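Local coordinates for protein probable transcriptional regulator (Rhodococcus jostii, PDB 3ON2) that probably binds DNA as a TetR-family transcriptional regulator, although its target sequence and physiological role are unknown, at residues 11-23 / 50-63. Numbering follows the deposited sequence. Where two conformers were deposited one is given.
Sequences GSLRRVLLARAES and SKHFRDRQALLDAL
Leu18 and Phe53 meet in the core of the TetR-type DNA-binding domain, where the N-to-C directions of helix segments 13-23 and 56-63 lie 79° apart and the chain leaving the predicted helix-turn-helix enters the latter through a short loop. The tight part is apolar. Leu18 CG lies 3.9 Å from Phe53 CZ, and Leu18 CD2 touches Ala62 CB and lies 3.7 Å from Leu63 CG. Leu59 CD1 sits over one face of the Phe53 ring and also touches Ala21 CB; Leu38 of helix 35-41 packs on Leu17, Ala21 and Leu59 to complete this core.

No direct hydrogen bond joins the two segments; the looser solvent side, around exposed His52, relies on a CH-pi contact and a water. Arg14 CB stands over the His52 imidazole, 3.7 Å from the ring centroid, while His52 CD2 covers the Phe53 face opposite Leu59. With CG anti to the backbone N (chi1 -178°), the Arg14 chain, extended from CG to NE, passes Phe53 CZ and brings NH2 to Ala62 CB. Shortening this side chain to an alanine is likely to break the water link to helix 56-63 and leave Phe53 CZ less covered. That water accepts from Arg14 NH2 at 2.9 Å, in the guanidinium plane, and donates to Ala62 O at 2.7 Å.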
loop_
_atom_site.group_PDB
_atom_site.type_symbol
_atom_site.label_atom_id
_atom_site.label_comp_id
_atom_site.label_asym_id
_atom_site.label_seq_id
_atom_site.Cartn_x
_atom_site.Cartn_y
_atom_site.Cartn_z
ATOM N N GLY A 11 -2.681 16.086 21.023
ATOM C CA GLY A 11 -2.769 15.816 19.569
ATOM C C GLY A 11 -4.228 15.839 19.099
ATOM O O GLY A 11 -5.146 15.809 19.928
ATOM N N SER A 12 -4.476 15.875 17.789
ATOM C CA SER A 12 -5.878 15.833 17.324
ATOM C C SER A 12 -6.463 14.454 17.604
ATOM O O SER A 12 -5.753 13.455 17.504
ATOM C CB SER A 12 -6.018 16.177 15.836
ATOM O OG SER A 12 -5.687 15.085 14.995
ATOM N N LEU A 13 -7.743 14.411 17.960
ATOM C CA LEU A 13 -8.440 13.135 18.155
ATOM C C LEU A 13 -8.334 12.236 16.916
ATOM O O LEU A 13 -8.124 11.035 17.024
ATOM C CB LEU A 13 -9.913 13.367 18.464
ATOM C CG LEU A 13 -10.360 13.032 19.863
ATOM C CD1 LEU A 13 -11.874 13.262 19.964
ATOM C CD2 LEU A 13 -9.970 11.573 20.182
ATOM N N ARG A 14 -8.467 12.834 15.736
ATOM C CA ARG A 14 -8.378 12.077 14.503
ATOM C C ARG A 14 -7.048 11.337 14.406
ATOM O O ARG A 14 -7.009 10.134 14.146
ATOM C CB ARG A 14 -8.520 13.012 13.301
ATOM C CG ARG A 14 -8.494 12.273 11.984
ATOM C CD ARG A 14 -8.510 13.230 10.806
ATOM N NE ARG A 14 -8.938 12.473 9.651
ATOM C CZ ARG A 14 -8.132 11.842 8.808
ATOM N NH1 ARG A 14 -6.814 11.922 8.931
ATOM N NH2 ARG A 14 -8.668 11.158 7.810
ATOM N N ARG A 15 -5.952 12.061 14.596
ATOM C CA ARG A 15 -4.632 11.449 14.454
ATOM C C ARG A 15 -4.384 10.405 15.538
ATOM O O ARG A 15 -3.903 9.314 15.247
ATOM C CB ARG A 15 -3.530 12.497 14.497
ATOM C CG ARG A 15 -2.134 11.876 14.592
ATOM C CD ARG A 15 -1.732 11.198 13.296
ATOM N NE ARG A 15 -2.032 9.767 13.265
ATOM C CZ ARG A 15 -2.483 9.149 12.185
ATOM N NH1 ARG A 15 -2.718 9.840 11.062
ATOM N NH2 ARG A 15 -2.708 7.849 12.224
ATOM N N VAL A 16 -4.731 10.743 16.779
ATOM C CA VAL A 16 -4.482 9.842 17.912
ATOM C C VAL A 16 -5.272 8.548 17.706
ATOM O O VAL A 16 -4.739 7.464 17.857
ATOM C CB VAL A 16 -4.919 10.498 19.264
ATOM C CG1 VAL A 16 -4.772 9.513 20.418
ATOM C CG2 VAL A 16 -4.114 11.741 19.544
ATOM N N LEU A 17 -6.553 8.686 17.363
ATOM C CA LEU A 17 -7.407 7.504 17.139
ATOM C C LEU A 17 -6.940 6.652 15.984
ATOM O O LEU A 17 -6.977 5.440 16.083
ATOM C CB LEU A 17 -8.876 7.874 16.966
ATOM C CG LEU A 17 -9.542 8.284 18.285
ATOM C CD1 LEU A 17 -10.974 8.698 18.027
ATOM C CD2 LEU A 17 -9.523 7.130 19.275
ATOM N N LEU A 18 -6.487 7.280 14.903
ATOM C CA LEU A 18 -5.978 6.520 13.765
ATOM C C LEU A 18 -4.702 5.750 14.109
ATOM O O LEU A 18 -4.531 4.620 13.655
ATOM C CB LEU A 18 -5.734 7.412 12.540
ATOM C CG LEU A 18 -6.896 7.799 11.631
ATOM C CD1 LEU A 18 -6.552 8.984 10.681
ATOM C CD2 LEU A 18 -7.349 6.570 10.833
ATOM N N ALA A 19 -3.806 6.349 14.886
ATOM C CA ALA A 19 -2.577 5.634 15.285
ATOM C C ALA A 19 -2.880 4.413 16.197
ATOM O O ALA A 19 -2.327 3.318 16.028
ATOM C CB ALA A 19 -1.609 6.580 15.977
ATOM N N ARG A 20 -3.761 4.618 17.167
ATOM C CA ARG A 20 -4.245 3.526 18.019
ATOM C C ARG A 20 -4.980 2.430 17.225
ATOM O O ARG A 20 -4.739 1.234 17.449
ATOM C CB ARG A 20 -5.178 4.092 19.091
ATOM C CG ARG A 20 -4.472 4.705 20.274
ATOM C CD ARG A 20 -5.451 5.411 21.189
ATOM N NE ARG A 20 -4.772 6.148 22.262
ATOM C CZ ARG A 20 -4.466 5.633 23.451
ATOM N NH1 ARG A 20 -4.767 4.366 23.725
ATOM N NH2 ARG A 20 -3.848 6.382 24.360
ATOM N N ALA A 21 -5.873 2.830 16.303
ATOM C CA ALA A 21 -6.630 1.867 15.492
ATOM C C ALA A 21 -5.713 0.992 14.673
ATOM O O ALA A 21 -5.938 -0.220 14.570
ATOM C CB ALA A 21 -7.636 2.577 14.572
ATOM N N GLU A 22 -4.675 1.607 14.097
ATOM C CA GLU A 22 -3.721 0.865 13.265
ATOM C C GLU A 22 -2.978 -0.142 14.135
ATOM O O GLU A 22 -2.790 -1.285 13.724
ATOM C CB GLU A 22 -2.746 1.792 12.543
ATOM C CG GLU A 22 -1.958 1.048 11.456
ATOM C CD GLU A 22 -1.074 1.947 10.600
ATOM O OE1 GLU A 22 -1.350 3.161 10.528
ATOM O OE2 GLU A 22 -0.107 1.423 9.993
ATOM N N SER A 23 -2.602 0.270 15.347
ATOM C CA SER A 23 -1.904 -0.639 16.272
ATOM C C SER A 23 -2.771 -1.870 16.644
ATOM O O SER A 23 -2.303 -2.999 16.629
ATOM C CB SER A 23 -1.430 0.124 17.517
ATOM O OG SER A 23 -0.682 -0.723 18.387
ATOM N N SER A 50 -16.321 13.349 22.501
ATOM C CA SER A 50 -16.135 13.139 21.053
ATOM C C SER A 50 -15.177 11.977 20.719
ATOM O O SER A 50 -14.147 11.799 21.381
ATOM C CB SER A 50 -15.697 14.430 20.337
ATOM O OG SER A 50 -15.632 14.233 18.916
ATOM N N LYS A 51 -15.570 11.191 19.712
ATOM C CA LYS A 51 -14.781 10.096 19.150
ATOM C C LYS A 51 -14.184 10.577 17.819
ATOM O O LYS A 51 -13.540 9.801 17.116
ATOM C CB LYS A 51 -15.654 8.865 18.862
ATOM C CG LYS A 51 -16.532 8.342 20.007
ATOM C CD LYS A 51 -17.410 7.162 19.543
ATOM C CE LYS A 51 -18.714 7.596 18.803
ATOM N NZ LYS A 51 -18.570 8.608 17.665
ATOM N N HIS A 52 -14.413 11.856 17.504
ATOM C CA HIS A 52 -14.127 12.484 16.200
ATOM C C HIS A 52 -14.913 11.897 15.029
ATOM O O HIS A 52 -15.696 12.597 14.388
ATOM C CB HIS A 52 -12.630 12.500 15.848
ATOM C CG HIS A 52 -12.375 12.981 14.459
ATOM N ND1 HIS A 52 -12.319 14.321 14.138
ATOM C CD2 HIS A 52 -12.216 12.306 13.297
ATOM C CE1 HIS A 52 -12.137 14.449 12.836
ATOM N NE2 HIS A 52 -12.044 13.241 12.308
ATOM N N PHE A 53 -14.682 10.617 14.742
ATOM C CA PHE A 53 -15.317 9.944 13.622
ATOM C C PHE A 53 -16.805 9.757 13.861
ATOM O O PHE A 53 -17.222 9.460 14.961
ATOM C CB PHE A 53 -14.630 8.595 13.384
ATOM C CG PHE A 53 -13.204 8.735 12.935
ATOM C CD1 PHE A 53 -12.903 9.042 11.605
ATOM C CD2 PHE A 53 -12.156 8.579 13.842
ATOM C CE1 PHE A 53 -11.579 9.181 11.184
ATOM C CE2 PHE A 53 -10.824 8.725 13.421
ATOM C CZ PHE A 53 -10.546 9.017 12.093
ATOM N N ARG A 54 -17.593 9.927 12.816
ATOM C CA ARG A 54 -19.058 9.839 12.890
ATOM C C ARG A 54 -19.494 8.420 13.272
ATOM O O ARG A 54 -20.459 8.243 14.006
ATOM C CB ARG A 54 -19.638 10.206 11.513
ATOM C CG ARG A 54 -21.140 10.094 11.347
ATOM C CD ARG A 54 -21.850 11.439 11.476
ATOM N NE ARG A 54 -21.265 12.496 10.645
ATOM C CZ ARG A 54 -21.854 13.060 9.585
ATOM N NH1 ARG A 54 -21.227 14.025 8.929
ATOM N NH2 ARG A 54 -23.066 12.670 9.184
ATOM N N ASP A 55 -18.791 7.417 12.750
ATOM C CA ASP A 55 -19.100 6.010 13.022
ATOM C C ASP A 55 -17.898 5.150 12.653
ATOM O O ASP A 55 -16.884 5.660 12.150
ATOM C CB ASP A 55 -20.345 5.559 12.234
ATOM C CG ASP A 55 -20.258 5.887 10.720
ATOM O OD1 ASP A 55 -19.163 5.848 10.107
ATOM O OD2 ASP A 55 -21.316 6.184 10.122
ATOM N N ARG A 56 -18.011 3.854 12.911
ATOM C CA ARG A 56 -16.950 2.911 12.635
ATOM C C ARG A 56 -16.520 2.975 11.183
ATOM O O ARG A 56 -15.325 2.921 10.891
ATOM C CB ARG A 56 -17.406 1.473 12.952
ATOM C CG ARG A 56 -16.294 0.421 12.776
ATOM C CD ARG A 56 -16.665 -0.900 13.475
ATOM N NE ARG A 56 -15.500 -1.771 13.546
ATOM C CZ ARG A 56 -15.322 -2.847 12.783
ATOM N NH1 ARG A 56 -14.219 -3.571 12.891
ATOM N NH2 ARG A 56 -16.250 -3.202 11.912
ATOM N N GLN A 57 -17.488 3.026 10.270
ATOM C CA GLN A 57 -17.146 3.065 8.846
ATOM C C GLN A 57 -16.282 4.284 8.482
ATOM O O GLN A 57 -15.406 4.164 7.654
ATOM C CB GLN A 57 -18.387 2.982 7.945
ATOM C CG GLN A 57 -18.048 2.740 6.477
ATOM C CD GLN A 57 -17.387 1.394 6.272
ATOM O OE1 GLN A 57 -17.888 0.393 6.754
ATOM N NE2 GLN A 57 -16.248 1.364 5.572
ATOM N N ALA A 58 -16.517 5.436 9.116
ATOM C CA ALA A 58 -15.690 6.611 8.839
ATOM C C ALA A 58 -14.238 6.355 9.293
ATOM O O ALA A 58 -13.292 6.724 8.609
ATOM C CB ALA A 58 -16.267 7.849 9.507
ATOM N N LEU A 59 -14.076 5.701 10.438
ATOM C CA LEU A 59 -12.746 5.271 10.884
ATOM C C LEU A 59 -12.034 4.325 9.885
ATOM O O LEU A 59 -10.831 4.519 9.546
ATOM C CB LEU A 59 -12.834 4.602 12.263
ATOM C CG LEU A 59 -11.511 4.022 12.775
ATOM C CD1 LEU A 59 -10.520 5.150 13.034
ATOM C CD2 LEU A 59 -11.769 3.221 14.056
ATOM N N LEU A 60 -12.762 3.316 9.408
ATOM C CA LEU A 60 -12.160 2.323 8.498
ATOM C C LEU A 60 -11.781 2.956 7.164
ATOM O O LEU A 60 -10.722 2.631 6.601
ATOM C CB LEU A 60 -13.075 1.121 8.259
ATOM C CG LEU A 60 -13.539 0.332 9.471
ATOM C CD1 LEU A 60 -14.579 -0.699 9.078
ATOM C CD2 LEU A 60 -12.321 -0.328 10.166
ATOM N N ASP A 61 -12.655 3.842 6.665
ATOM C CA ASP A 61 -12.407 4.577 5.423
ATOM C C ASP A 61 -11.135 5.436 5.573
ATOM O O ASP A 61 -10.328 5.503 4.647
ATOM C CB ASP A 61 -13.598 5.482 5.072
ATOM C CG ASP A 61 -14.849 4.702 4.593
ATOM O OD1 ASP A 61 -14.786 3.457 4.381
ATOM O OD2 ASP A 61 -15.905 5.363 4.402
ATOM N N ALA A 62 -10.984 6.088 6.732
ATOM C CA ALA A 62 -9.807 6.907 7.044
ATOM C C ALA A 62 -8.516 6.085 7.098
ATOM O O ALA A 62 -7.505 6.518 6.558
ATOM C CB ALA A 62 -10.003 7.691 8.349
ATOM N N LEU A 63 -8.561 4.910 7.729
ATOM C CA LEU A 63 -7.417 3.988 7.769
ATOM C C LEU A 63 -7.020 3.505 6.383
ATOM O O LEU A 63 -5.837 3.513 6.010
ATOM C CB LEU A 63 -7.772 2.762 8.613
ATOM C CG LEU A 63 -7.654 2.933 10.122
ATOM C CD1 LEU A 63 -8.354 1.769 10.857
ATOM C CD2 LEU A 63 -6.174 3.007 10.505
HETATM O O HOH W 1 -7.260 9.188 6.185
#